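Long-range contacts in ATP-dependent RNA helicase HrpB (Escherichia coli, PDB 6EUD), which hydrolyses ATP to ADP and phosphate as a DExH-box NTPase of the DEAH/RHA group of RNA helicases: residues Leu423-Leu427 and Ala439-Ala443; Ser573-Glu577 and Glu610-Met615; Ala492-Ala496 and Leu562-Cys566. All coordinates share one frame; numbering follows the deposited sequence.

Contact 1. Residues Leu423-Leu427 and Ala439-Ala443; sequences LAAML and AAKIA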
loop_
_atom_site.group_PDB
_atom_site.type_symbol
_atom_site.label_atom_id
_atom_site.label_comp_id
_atom_site.label_asym_id
_atom_site.label_seq_id
_atom_site.Cartn_x
_atom_site.Cartn_y
_atom_site.Cartn_z
ATOM N N LEU A 423 -1.831 -18.767 1.166
ATOM C CA LEU A 423 -2.080 -20.116 0.680
ATOM C C LEU A 423 -0.862 -21.041 0.892
ATOM O O LEU A 423 -1.009 -22.218 1.233
ATOM C CB LEU A 423 -2.473 -20.075 -0.798
ATOM C CG LEU A 423 -3.775 -19.319 -1.164
ATOM C CD1 LEU A 423 -4.166 -19.545 -2.638
ATOM C CD2 LEU A 423 -4.946 -19.660 -0.219
ATOM N N ALA A 424 0.336 -20.502 0.695
ATOM C CA ALA A 424 1.570 -21.245 0.931
ATOM C C ALA A 424 1.685 -21.647 2.396
ATOM O O ALA A 424 2.089 -22.766 2.699
ATOM C CB ALA A 424 2.785 -20.422 0.519
ATOM N N ALA A 425 1.339 -20.714 3.288
ATOM C CA ALA A 425 1.343 -20.936 4.726
ATOM C C ALA A 425 0.411 -22.097 5.087
ATOM O O ALA A 425 0.759 -22.976 5.885
ATOM C CB ALA A 425 0.920 -19.663 5.458
ATOM N N MET A 426 -0.768 -22.100 4.479
ATOM C CA MET A 426 -1.735 -23.157 4.709
ATOM C C MET A 426 -1.158 -24.524 4.323
ATOM O O MET A 426 -1.225 -25.474 5.093
ATOM C CB MET A 426 -3.015 -22.865 3.933
ATOM C CG MET A 426 -4.170 -23.822 4.193
ATOM S SD MET A 426 -5.638 -23.228 3.300
ATOM C CE MET A 426 -4.982 -23.227 1.625
ATOM N N LEU A 427 -0.570 -24.604 3.138
ATOM C CA LEU A 427 -0.010 -25.843 2.641
ATOM C C LEU A 427 1.086 -26.394 3.555
ATOM O O LEU A 427 1.083 -27.580 3.894
ATOM C CB LEU A 427 0.532 -25.634 1.227
ATOM C CG LEU A 427 -0.573 -25.634 0.174
ATOM C CD1 LEU A 427 -0.097 -24.973 -1.116
ATOM C CD2 LEU A 427 -1.051 -27.063 -0.080
ATOM N N ALA A 439 -5.359 -29.082 1.895
ATOM C CA ALA A 439 -4.831 -27.737 1.696
ATOM C C ALA A 439 -4.643 -27.396 0.209
ATOM O O ALA A 439 -4.912 -26.273 -0.206
ATOM C CB ALA A 439 -3.492 -27.563 2.459
ATOM N N ALA A 440 -4.205 -28.362 -0.593
ATOM C CA ALA A 440 -3.869 -28.109 -1.997
ATOM C C ALA A 440 -5.117 -27.803 -2.809
ATOM O O ALA A 440 -5.113 -26.930 -3.694
ATOM C CB ALA A 440 -3.126 -29.307 -2.598
ATOM N N LYS A 441 -6.179 -28.540 -2.517
ATOM C CA LYS A 441 -7.452 -28.322 -3.176
ATOM C C LYS A 441 -8.042 -26.967 -2.776
ATOM O O LYS A 441 -8.483 -26.192 -3.636
ATOM C CB LYS A 441 -8.435 -29.444 -2.841
ATOM C CG LYS A 441 -9.815 -29.192 -3.422
ATOM C CD LYS A 441 -10.401 -30.427 -4.059
ATOM C CE LYS A 441 -11.551 -30.017 -4.949
ATOM N NZ LYS A 441 -12.198 -31.197 -5.570
ATOM N N ILE A 442 -8.043 -26.681 -1.477
ATOM C CA ILE A 442 -8.517 -25.377 -1.006
ATOM C C ILE A 442 -7.774 -24.256 -1.719
ATOM O O ILE A 442 -8.373 -23.267 -2.151
ATOM C CB ILE A 442 -8.338 -25.209 0.510
ATOM C CG1 ILE A 442 -9.304 -26.135 1.262
ATOM C CG2 ILE A 442 -8.567 -23.753 0.919
ATOM C CD1 ILE A 442 -10.785 -25.748 1.116
ATOM N N ALA A 443 -6.466 -24.433 -1.858
ATOM C CA ALA A 443 -5.619 -23.418 -2.453
ATOM C C ALA A 443 -5.945 -23.240 -3.934
ATOM O O ALA A 443 -5.986 -22.121 -4.439
ATOM C CB ALA A 443 -4.150 -23.777 -2.259
#
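Met426 of helix 421-429 reaches across to Ala439, Ile442 and Ala443 of helix 433-447. Its CG lies anti to the backbone N (chi1 -174°), which sends the extended first part of the chain at the other helix. The chain then bends at its last torsion (chi3 58°) and lays the methyl group along that helix. Met426 CE meets the carbonyl oxygen Ala439 O at 3.6 Å and the methyl Ile442 CG2 at 3.7 Å. Met426 CE also touches Ala443 CB at 4.0 Å. The side chains of Met426 and Ile442 cross at about a right angle. CG2 alone of the two Ile442 branches faces the methionine, while CG1 leads off along another direction.

Leu427 works further along. Its CB does not point straight at the partner helix, but the branch ending in CD2 turns in. Leu427 CD2 sits 3.6 Å from Ala439 CB and 3.4 Å from the backbone atom Ala440 N. One turn earlier, Leu423 CD1 comes to 3.6 Å from Ala443 O. The long side chains therefore come from 423-427 and press on a surface made largely of alanines. Main-chain atoms are touched directly, and no hydrogen bond crosses.

The other faces are covered too. Leu494 and Leu495 of helix 491-498 pack on Met426, and Leu475 of helix 466-479 packs on Leu427 and Ala443. Helix 409-417 backs Ala424 and Ala425.

The segment axes approach to 9.3 Å and run nearly antiparallel, at 164°, and a short connection joins the two helices. This is an antiparallel helical hairpin, consistent with the helix-bundle domain that follows the winged helix in DEAH/RHA helicases.

Contact 2. Residues Ser573-Glu577 and Glu610-Met615; sequences SDTVE and ELHQAM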
loop_
_atom_site.group_PDB
_atom_site.type_symbol
_atom_site.label_atom_id
_atom_site.label_comp_id
_atom_site.label_asym_id
_atom_site.label_seq_id
_atom_site.Cartn_x
_atom_site.Cartn_y
_atom_site.Cartn_z
ATOM N N SER A 573 -7.816 -11.160 28.093
ATOM C CA SER A 573 -7.643 -9.751 28.442
ATOM C C SER A 573 -8.549 -9.339 29.597
ATOM O O SER A 573 -9.774 -9.318 29.460
ATOM C CB SER A 573 -7.926 -8.876 27.230
ATOM O OG SER A 573 -7.770 -7.510 27.533
ATOM N N ASP A 574 -7.944 -9.019 30.736
ATOM C CA ASP A 574 -8.697 -8.624 31.924
ATOM C C ASP A 574 -8.793 -7.103 32.043
ATOM O O ASP A 574 -7.911 -6.368 31.587
ATOM C CB ASP A 574 -8.056 -9.216 33.180
ATOM C CG ASP A 574 -7.925 -10.728 33.112
ATOM O OD1 ASP A 574 -8.739 -11.369 32.411
ATOM O OD2 ASP A 574 -7.005 -11.278 33.759
ATOM N N THR A 575 -9.876 -6.624 32.642
ATOM C CA THR A 575 -10.063 -5.192 32.797
ATOM C C THR A 575 -10.634 -4.857 34.157
ATOM O O THR A 575 -11.638 -5.434 34.581
ATOM C CB THR A 575 -10.996 -4.613 31.716
ATOM O OG1 THR A 575 -10.479 -4.924 30.421
ATOM C CG2 THR A 575 -11.095 -3.102 31.844
ATOM N N VAL A 576 -9.987 -3.929 34.857
ATOM C CA VAL A 576 -10.554 -3.403 36.095
ATOM C C VAL A 576 -10.548 -1.886 36.022
ATOM O O VAL A 576 -9.550 -1.275 35.641
ATOM C CB VAL A 576 -9.793 -3.888 37.348
ATOM C CG1 VAL A 576 -10.325 -3.198 38.576
ATOM C CG2 VAL A 576 -9.953 -5.370 37.519
ATOM N N GLU A 577 -11.680 -1.286 36.370
ATOM C CA GLU A 577 -11.852 0.162 36.305
ATOM C C GLU A 577 -13.090 0.559 37.096
ATOM O O GLU A 577 -13.875 -0.303 37.506
ATOM C CB GLU A 577 -11.992 0.624 34.864
ATOM C CG GLU A 577 -13.264 0.097 34.230
ATOM C CD GLU A 577 -13.205 0.119 32.733
ATOM O OE1 GLU A 577 -14.268 0.278 32.101
ATOM O OE2 GLU A 577 -12.090 -0.026 32.192
ATOM N N GLU A 610 -1.688 -10.135 37.315
ATOM C CA GLU A 610 -2.928 -10.068 36.543
ATOM C C GLU A 610 -3.708 -8.788 36.846
ATOM O O GLU A 610 -4.174 -8.089 35.935
ATOM C CB GLU A 610 -3.800 -11.290 36.819
ATOM C CG GLU A 610 -3.451 -12.481 35.955
ATOM C CD GLU A 610 -4.327 -13.691 36.225
ATOM O OE1 GLU A 610 -4.940 -13.766 37.310
ATOM O OE2 GLU A 610 -4.405 -14.564 35.333
ATOM N N LEU A 611 -3.832 -8.487 38.131
ATOM C CA LEU A 611 -4.561 -7.314 38.588
ATOM C C LEU A 611 -3.963 -6.026 38.027
ATOM O O LEU A 611 -4.687 -5.155 37.534
ATOM C CB LEU A 611 -4.569 -7.264 40.118
ATOM C CG LEU A 611 -5.303 -6.083 40.729
ATOM C CD1 LEU A 611 -6.801 -6.224 40.492
ATOM C CD2 LEU A 611 -4.975 -5.973 42.205
ATOM N N HIS A 612 -2.643 -5.909 38.104
ATOM C CA HIS A 612 -1.973 -4.725 37.610
ATOM C C HIS A 612 -2.215 -4.565 36.131
ATOM O O HIS A 612 -2.473 -3.458 35.644
ATOM C CB HIS A 612 -0.488 -4.799 37.905
ATOM C CG HIS A 612 -0.185 -4.823 39.363
ATOM N ND1 HIS A 612 0.944 -5.413 39.880
ATOM C CD2 HIS A 612 -0.874 -4.330 40.417
ATOM C CE1 HIS A 612 0.938 -5.284 41.196
ATOM N NE2 HIS A 612 -0.153 -4.630 41.547
ATOM N N GLN A 613 -2.151 -5.681 35.420
ATOM C CA GLN A 613 -2.391 -5.664 33.996
ATOM C C GLN A 613 -3.838 -5.238 33.726
ATOM O O GLN A 613 -4.090 -4.406 32.843
ATOM C CB GLN A 613 -2.089 -7.030 33.374
ATOM C CG GLN A 613 -2.123 -7.026 31.839
ATOM C CD GLN A 613 -1.028 -6.133 31.206
ATOM O OE1 GLN A 613 0.121 -6.121 31.662
ATOM N NE2 GLN A 613 -1.394 -5.385 30.160
ATOM N N ALA A 614 -4.781 -5.782 34.497
ATOM C CA ALA A 614 -6.195 -5.447 34.303
ATOM C C ALA A 614 -6.440 -3.955 34.555
ATOM O O ALA A 614 -7.276 -3.337 33.896
ATOM C CB ALA A 614 -7.091 -6.302 35.202
ATOM N N MET A 615 -5.706 -3.373 35.498
ATOM C CA MET A 615 -5.808 -1.944 35.774
ATOM C C MET A 615 -5.264 -1.085 34.620
ATOM O O MET A 615 -5.832 -0.016 34.315
ATOM C CB MET A 615 -5.069 -1.610 37.068
ATOM C CG MET A 615 -5.752 -2.113 38.329
ATOM S SD MET A 615 -4.806 -1.690 39.817
ATOM C CE MET A 615 -5.889 -2.302 41.110
HETATM O O HOH W 1 -4.650 -9.454 33.429
HETATM O O HOH W 2 -8.001 0.894 36.122
#
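Val576 and Ala614 form a backbone contact between the edge of a small antiparallel sheet and a helix; the helix segment crosses the strand segment at 71°. Strand 571-579 is an outer strand of the sheet. Ser573, Thr575 and Glu577 pair with strand 584-593, and the backbone of Val576 turns the other way, to helix 608-622. Val576 N donates to Ala614 O at 2.9 Å in a nearly straight bond (167°). The donor stands well above the carbonyl plane, 66° out of it.

Two CA-H...O contacts flank this bond. Ala614 CA lies 3.3 Å from Asp574 O, which also accepts from Asn617 ND2. Thr575 CA lies 3.5 Å from Ala614 O. The small Ala614 permits this close approach. Its methyl sits between the two strand side chains, with Val576 CG2 3.8 Å from Ala614 CB and Asp574 CB 3.7 Å from the same methyl. Leu611 CD1 lies beyond Val576 CG2.

Water fills in at both ends. One donates to Asp574 OD2 and to Glu610 O. Another donates to Val576 O at 2.7 Å and also to Met615 O. The carboxylates Asp574 OD2 and Glu610 OE2 approach to 4.5 Å. Arg589 of the middle strand forms salt bridges with both residues, NE to Asp574 OD1 and NH2 to Glu610 OE2, and would offset their charges.

The arrangement is a helix docked on the edge of the three-stranded antiparallel sheet of the HrpB connector region.

Contact 3. Residues Ala492-Ala496 and Leu562-Cys566; sequences APLLA and LVQRC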
loop_
_atom_site.group_PDB
_atom_site.type_symbol
_atom_site.label_atom_id
_atom_site.label_comp_id
_atom_site.label_asym_id
_atom_site.label_seq_id
_atom_site.Cartn_x
_atom_site.Cartn_y
_atom_site.Cartn_z
ATOM N N ALA A 492 -11.147 -26.596 8.182
ATOM C CA ALA A 492 -11.249 -25.483 9.138
ATOM C C ALA A 492 -9.930 -25.156 9.857
ATOM O O ALA A 492 -9.545 -24.006 9.886
ATOM C CB ALA A 492 -12.357 -25.742 10.166
ATOM N N PRO A 493 -9.236 -26.146 10.438
ATOM C CA PRO A 493 -7.985 -25.722 11.090
ATOM C C PRO A 493 -6.899 -25.220 10.115
ATOM O O PRO A 493 -6.150 -24.311 10.472
ATOM C CB PRO A 493 -7.530 -26.980 11.827
ATOM C CG PRO A 493 -8.207 -28.110 11.106
ATOM C CD PRO A 493 -9.511 -27.583 10.625
ATOM N N LEU A 494 -6.836 -25.765 8.905
ATOM C CA LEU A 494 -5.934 -25.236 7.870
ATOM C C LEU A 494 -6.245 -23.780 7.505
ATOM O O LEU A 494 -5.349 -22.938 7.394
ATOM C CB LEU A 494 -6.019 -26.107 6.618
ATOM C CG LEU A 494 -5.458 -27.522 6.785
ATOM C CD1 LEU A 494 -5.933 -28.377 5.640
ATOM C CD2 LEU A 494 -3.943 -27.486 6.826
ATOM N N LEU A 495 -7.523 -23.490 7.315
ATOM C CA LEU A 495 -7.959 -22.136 7.049
ATOM C C LEU A 495 -7.693 -21.198 8.217
ATOM O O LEU A 495 -7.225 -20.073 8.028
ATOM C CB LEU A 495 -9.449 -22.106 6.737
ATOM C CG LEU A 495 -9.952 -22.303 5.318
ATOM C CD1 LEU A 495 -11.411 -21.837 5.266
ATOM C CD2 LEU A 495 -9.095 -21.564 4.296
ATOM N N ALA A 496 -8.030 -21.667 9.416
ATOM C CA ALA A 496 -7.858 -20.904 10.650
ATOM C C ALA A 496 -6.461 -20.300 10.765
ATOM O O ALA A 496 -6.323 -19.162 11.189
ATOM C CB ALA A 496 -8.147 -21.786 11.872
ATOM N N LEU A 562 -13.001 -25.294 17.001
ATOM C CA LEU A 562 -11.897 -24.579 16.379
ATOM C C LEU A 562 -10.951 -24.028 17.423
ATOM O O LEU A 562 -9.734 -24.162 17.305
ATOM C CB LEU A 562 -12.418 -23.450 15.493
ATOM C CG LEU A 562 -11.390 -22.827 14.550
ATOM C CD1 LEU A 562 -10.794 -23.887 13.625
ATOM C CD2 LEU A 562 -12.025 -21.698 13.754
ATOM N N VAL A 563 -11.520 -23.413 18.449
ATOM C CA VAL A 563 -10.735 -22.836 19.531
ATOM C C VAL A 563 -10.024 -23.942 20.306
ATOM O O VAL A 563 -8.906 -23.772 20.795
ATOM C CB VAL A 563 -11.630 -22.013 20.480
ATOM C CG1 VAL A 563 -10.874 -21.644 21.737
ATOM C CG2 VAL A 563 -12.165 -20.791 19.762
ATOM N N GLN A 564 -10.682 -25.087 20.405
ATOM C CA GLN A 564 -10.074 -26.232 21.045
ATOM C C GLN A 564 -8.955 -26.788 20.167
ATOM O O GLN A 564 -7.879 -27.120 20.660
ATOM C CB GLN A 564 -11.126 -27.303 21.340
ATOM C CG GLN A 564 -11.531 -27.383 22.805
ATOM C CD GLN A 564 -10.412 -27.915 23.686
ATOM O OE1 GLN A 564 -10.013 -29.075 23.564
ATOM N NE2 GLN A 564 -9.891 -27.065 24.570
ATOM N N ARG A 565 -9.214 -26.868 18.864
ATOM C CA ARG A 565 -8.237 -27.364 17.901
ATOM C C ARG A 565 -7.073 -26.387 17.732
ATOM O O ARG A 565 -5.931 -26.799 17.513
ATOM C CB ARG A 565 -8.922 -27.628 16.554
ATOM C CG ARG A 565 -7.994 -28.027 15.421
ATOM C CD ARG A 565 -7.124 -29.214 15.801
ATOM N NE ARG A 565 -6.452 -29.815 14.649
ATOM C CZ ARG A 565 -5.375 -29.305 14.054
ATOM N NH1 ARG A 565 -4.851 -28.162 14.481
ATOM N NH2 ARG A 565 -4.831 -29.934 13.016
ATOM N N CYS A 566 -7.374 -25.094 17.854
ATOM C CA CYS A 566 -6.405 -24.030 17.605
ATOM C C CYS A 566 -6.441 -22.996 18.725
ATOM O O CYS A 566 -6.935 -21.876 18.533
ATOM C CB CYS A 566 -6.682 -23.341 16.260
ATOM S SG CYS A 566 -6.986 -24.433 14.828
#
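Arg565 lays one face of its guanidinium group over Pro493 CB, which stands 3.8 Å above the plane and over its centre. The contact joins helix 491-498, which packs on the helical hairpin of 421-447, to helix 559-565. That second helix follows a sheet whose strands lie between residues 503 and 556, consistent with the OB-fold of DEAH/RHA helicases. The interface is a helix-to-helix joint, probably between the helix bundle and the end of that small beta domain.

The arginine chain makes its overlap by folding. With CG anti to the backbone N (chi1 175°), the chain sets out over Pro493. The bend at chi2 (54°) then brings the flat end back across the same carbon. Arg565 CG also touches Pro493 CB, at 3.8 Å. At its tip NH2 has a long, weak ion pair with Glu435. Arg565 is exposed and touches a crystal neighbour, so its pose may owe something to the lattice.

Leu562 covers the more buried side. With CG anti to the backbone N (chi1 -167°), its CD1 methyl rests on both Ala492 and Ala496. Leu562 CD1 lies 3.8 Å from Ala496 CB, 3.9 Å from Ala492 O and 4.2 Å from Ala492 CB. Ile536 of strand 534-542 packs on Leu562 from outside the two segments, and Leu569 touches both Leu562 and Ala496.

Cys566, the first residue after the helix to leave helical geometry, adds a third contact. Its thiol bears on two residues one helical turn apart: Cys566 SG sits 4.0 Å from Pro493 CB and 4.1 Å from Ala496 CB.

In the fold
Contacts 1 and 3 adjoin, with centres about 14 Å apart. Helix 491-498 ties them together: Leu494 and Leu495 turn back onto Met426, Ala439 and Ile442, while Pro493 and Ala496 face 562-566. Contact 1 is fully buried and apolar. Contact 3 is only partly buried and grades from leucine and alanine to an exposed arginine. Contact 2 stands apart, with its centre about 39 Å from that of contact 1. It too is buried, but it relies on a backbone hydrogen bond, waters and nearby charged groups. Helix 559-565 and strand 571-579 follow each other in the chain, so contact 3 leads directly into contact 2.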